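Local coordinates for apoptosis regulator Bcl-2 homolog (Canarypox virus, PDB 5WOS), which inhibits apoptosis of the host cell and interacts with BAK1, BAX and other BH3-containing proteins, probably preventing the activation of BAK1 and BAX, at residues 80-83 / 84-88; 93-96 / 97-101. All coordinates share one frame; numbering follows the deposited sequence.

How the contacts relate
Contact 1 (80-83 / 84-88) takes in the later part of helix 78-86, and contact 2 (93-96 / 97-101) lies near the start of the next helix, 92-112; their centres are about 11 Å apart. The two touch directly. A salt bridge runs from Asp88 OD1 to Arg94 NH1 at 2.6 Å, Thr85 O lies 3.3 Å from Arg94 CD, Ile86 CG2 packs on Arg94 CB at 3.5 Å, and Val82 CG2 meets Ile98 CG2 at 3.8 Å. Both contacts also reach the bound peptide: Ile81 and Thr85 of contact 1 and Ile98 and Phe101 of contact 2 pack on its apolar side chains, while Arg94 pairs with an acidic one. Both thus line the peptide site, consistent with the BH3-binding groove of Bcl-2 proteins.

Contact 1: residues 80-83 / 84-88; sequences EIVY and DTIHD
Glu80 O accepts a regular helical bond from Asp84 N at 2.8 Å; two residues on, Val82 O takes Thr85 N at 3.1 Å, and Ile86 N makes only weak bonds, to Val82 O and Tyr83 O. The Tyr83 and His87 rings form an offset stack, centroids 4.5 Å apart and planes at 19°. Both have CG anti to the backbone N (chi1 of Tyr83 179°), which sends the two rings out side by side in the same direction. The overlap is displaced toward the hydroxyl end of the tyrosine: CZ of Tyr83 comes within 3.3 Å of CD2 of His87, while His87 CB lies over one face of the tyrosine ring in a CH-pi contact. Asp84 OD1 approaches the Tyr83 ring at its edge, 3.2 Å from CD2. On another side of the helix, Thr85 OG1 donates to Ile81 O at 2.7 Å, arriving 39° out of the carbonyl plane. Val82 CG1 and Ile86 CD1 touch at 3.8 Å, and both residues pack against helices 92-112 and 121-138. The chemistry implies a division of the turn: the hydroxyl of buried Thr85 is satisfied by the main chain at Ile81 O, whereas the stack is built from the more exposed residues Tyr83 and His87.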
# COMPACT_ATOMS: atom_id res chain seq x y z
N GLU A 80 -12.06 -3.97 1.35
CA GLU A 80 -12.52 -4.24 2.71
C GLU A 80 -11.36 -4.26 3.69
O GLU A 80 -11.48 -3.75 4.81
CB GLU A 80 -13.26 -5.58 2.75
CG GLU A 80 -14.64 -5.56 2.11
CD GLU A 80 -14.61 -5.69 0.60
OE1 GLU A 80 -13.50 -5.68 0.03
OE2 GLU A 80 -15.69 -5.80 -0.01
N ILE A 81 -10.22 -4.83 3.28
CA ILE A 81 -9.04 -4.83 4.14
C ILE A 81 -8.60 -3.40 4.41
O ILE A 81 -8.36 -3.01 5.56
CB ILE A 81 -7.91 -5.65 3.50
CG1 ILE A 81 -8.36 -7.09 3.28
CG2 ILE A 81 -6.66 -5.62 4.39
CD1 ILE A 81 -7.44 -7.89 2.37
N VAL A 82 -8.52 -2.58 3.36
CA VAL A 82 -8.14 -1.18 3.54
C VAL A 82 -9.14 -0.48 4.44
O VAL A 82 -8.76 0.26 5.35
CB VAL A 82 -8.02 -0.48 2.17
CG1 VAL A 82 -7.63 0.98 2.35
CG2 VAL A 82 -6.99 -1.20 1.29
N TYR A 83 -10.43 -0.70 4.19
CA TYR A 83 -11.46 -0.07 5.02
C TYR A 83 -11.28 -0.45 6.48
O TYR A 83 -11.29 0.41 7.37
CB TYR A 83 -12.84 -0.47 4.54
CG TYR A 83 -13.98 0.10 5.36
CD1 TYR A 83 -14.70 1.20 4.90
CD2 TYR A 83 -14.34 -0.45 6.58
CE1 TYR A 83 -15.74 1.74 5.65
CE2 TYR A 83 -15.38 0.07 7.33
CZ TYR A 83 -16.08 1.16 6.86
OH TYR A 83 -17.11 1.67 7.61
N ASP A 84 -11.12 -1.74 6.75
CA ASP A 84 -11.02 -2.24 8.12
C ASP A 84 -9.69 -1.93 8.78
O ASP A 84 -9.52 -2.23 9.97
CB ASP A 84 -11.27 -3.75 8.13
CG ASP A 84 -12.62 -4.12 7.54
OD1 ASP A 84 -13.60 -3.38 7.77
OD2 ASP A 84 -12.70 -5.15 6.83
N THR A 85 -8.74 -1.32 8.07
CA THR A 85 -7.44 -0.99 8.65
C THR A 85 -7.39 0.44 9.17
O THR A 85 -6.62 0.72 10.09
CB THR A 85 -6.34 -1.20 7.61
OG1 THR A 85 -6.29 -2.58 7.22
CG2 THR A 85 -4.96 -0.80 8.16
N ILE A 86 -8.19 1.34 8.61
CA ILE A 86 -8.04 2.77 8.89
C ILE A 86 -9.41 3.41 9.09
O ILE A 86 -9.54 4.64 9.00
CB ILE A 86 -7.26 3.46 7.76
CG1 ILE A 86 -7.92 3.16 6.41
CG2 ILE A 86 -5.79 3.02 7.80
CD1 ILE A 86 -7.06 3.50 5.20
N HIS A 87 -10.43 2.60 9.38
CA HIS A 87 -11.76 3.15 9.58
C HIS A 87 -11.88 3.85 10.93
O HIS A 87 -12.56 4.88 11.05
CB HIS A 87 -12.82 2.06 9.47
CG HIS A 87 -14.21 2.53 9.73
ND1 HIS A 87 -14.91 2.19 10.87
CD2 HIS A 87 -15.02 3.35 9.02
CE1 HIS A 87 -16.10 2.76 10.84
NE2 HIS A 87 -16.20 3.47 9.73
N ASP A 88 -11.22 3.32 11.96
CA ASP A 88 -11.23 3.97 13.27
C ASP A 88 -10.25 5.13 13.35
O ASP A 88 -10.51 6.11 14.05
CB ASP A 88 -10.93 2.96 14.38
CG ASP A 88 -9.46 2.57 14.43
OD1 ASP A 88 -8.85 2.42 13.35
OD2 ASP A 88 -8.91 2.42 15.55

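Contact 2: residues 93-96 / 97-101; sequences GRVI and SIIAF
Gly93 O is gripped twice by Ser97, through OG at 2.7 Å and through the backbone N at 3.0 Å. The two donors come from opposite faces of the carbonyl plane, tilted from it by 30° and 28°, so neither displaces the other. Ser97 OG lies beside its own backbone N (chi1 -53°), the position from which a serine hydroxyl can bend back to the carbonyl one turn earlier; this buried polar group is thereby satisfied within the helix. The regular ladder continues with Ile98 N to Arg94 O at 3.0 Å and Ala100 N to Ile96 O at 2.9 Å. Among the apolar side chains, Val95 and Ile99 run side by side in the same direction, with Val95 CG1 4.1 Å from Ile99 CD1. That Ile99 methyl also meets CD1 of Ile96, at 4.3 Å, and so joins two neighbours of the preceding turn. Ile98 extends its CG1 branch along the preceding turn, bringing CD1 to 3.4 Å from Arg94 O. Ile96 packs on Met52, Cys53 and Ile56 of helix 43-69, and Val95 on Leu129 of helix 121-138. The Arg94 side chain reaches out, NH1 to Asp88 OD1 and NE to an acidic side chain of the bound peptide, both salt bridges. Gly93-Arg94 near the start of this helix is as in the Bcl-2 BH1 motif, whose arginine meets an acidic residue of the BH3 ligand, probably the peptide here.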
# COMPACT_ATOMS: atom_id res chain seq x y z
N GLY A 93 1.58 5.14 9.34
CA GLY A 93 2.02 3.77 9.54
C GLY A 93 1.06 2.76 8.92
O GLY A 93 1.48 1.81 8.26
N ARG A 94 -0.24 2.97 9.12
CA ARG A 94 -1.23 2.08 8.52
C ARG A 94 -1.27 2.25 7.00
O ARG A 94 -1.36 1.26 6.27
CB ARG A 94 -2.60 2.34 9.14
CG ARG A 94 -2.68 1.93 10.59
CD ARG A 94 -3.98 2.34 11.26
NE ARG A 94 -4.02 1.91 12.65
CZ ARG A 94 -5.10 1.96 13.42
NH1 ARG A 94 -6.25 2.41 12.94
NH2 ARG A 94 -5.03 1.54 14.68
N VAL A 95 -1.19 3.49 6.52
CA VAL A 95 -1.21 3.73 5.08
C VAL A 95 -0.03 3.03 4.40
O VAL A 95 -0.18 2.44 3.33
CB VAL A 95 -1.20 5.24 4.79
CG1 VAL A 95 -1.02 5.51 3.31
CG2 VAL A 95 -2.50 5.87 5.27
N ILE A 96 1.15 3.08 5.02
CA ILE A 96 2.32 2.44 4.43
C ILE A 96 2.18 0.93 4.47
O ILE A 96 2.51 0.23 3.51
CB ILE A 96 3.60 2.91 5.16
CG1 ILE A 96 3.84 4.41 4.91
CG2 ILE A 96 4.80 2.09 4.71
CD1 ILE A 96 4.19 4.77 3.48
N SER A 97 1.69 0.39 5.60
CA SER A 97 1.48 -1.05 5.70
C SER A 97 0.55 -1.56 4.61
O SER A 97 0.75 -2.66 4.07
CB SER A 97 0.93 -1.39 7.09
OG SER A 97 1.76 -0.85 8.09
N ILE A 98 -0.49 -0.79 4.29
CA ILE A 98 -1.39 -1.15 3.19
C ILE A 98 -0.62 -1.22 1.88
O ILE A 98 -0.76 -2.18 1.11
CB ILE A 98 -2.55 -0.14 3.12
CG1 ILE A 98 -3.48 -0.32 4.31
CG2 ILE A 98 -3.32 -0.28 1.79
CD1 ILE A 98 -4.30 0.91 4.62
N ILE A 99 0.19 -0.20 1.60
CA ILE A 99 0.93 -0.16 0.34
C ILE A 99 1.88 -1.35 0.26
O ILE A 99 2.00 -2.00 -0.79
CB ILE A 99 1.68 1.17 0.22
CG1 ILE A 99 0.69 2.34 0.15
CG2 ILE A 99 2.59 1.18 -1.02
CD1 ILE A 99 1.32 3.70 0.41
N ALA A 100 2.57 -1.66 1.36
CA ALA A 100 3.51 -2.77 1.36
C ALA A 100 2.79 -4.10 1.13
O ALA A 100 3.17 -4.89 0.26
CB ALA A 100 4.29 -2.80 2.68
N PHE A 101 1.73 -4.35 1.91
CA PHE A 101 0.94 -5.56 1.71
C PHE A 101 0.32 -5.59 0.32
O PHE A 101 0.25 -6.64 -0.32
CB PHE A 101 -0.14 -5.67 2.78
CG PHE A 101 -1.03 -6.87 2.63
CD1 PHE A 101 -0.61 -8.11 3.08
CD2 PHE A 101 -2.28 -6.77 2.04
CE1 PHE A 101 -1.42 -9.22 2.94
CE2 PHE A 101 -3.09 -7.88 1.90
CZ PHE A 101 -2.66 -9.10 2.35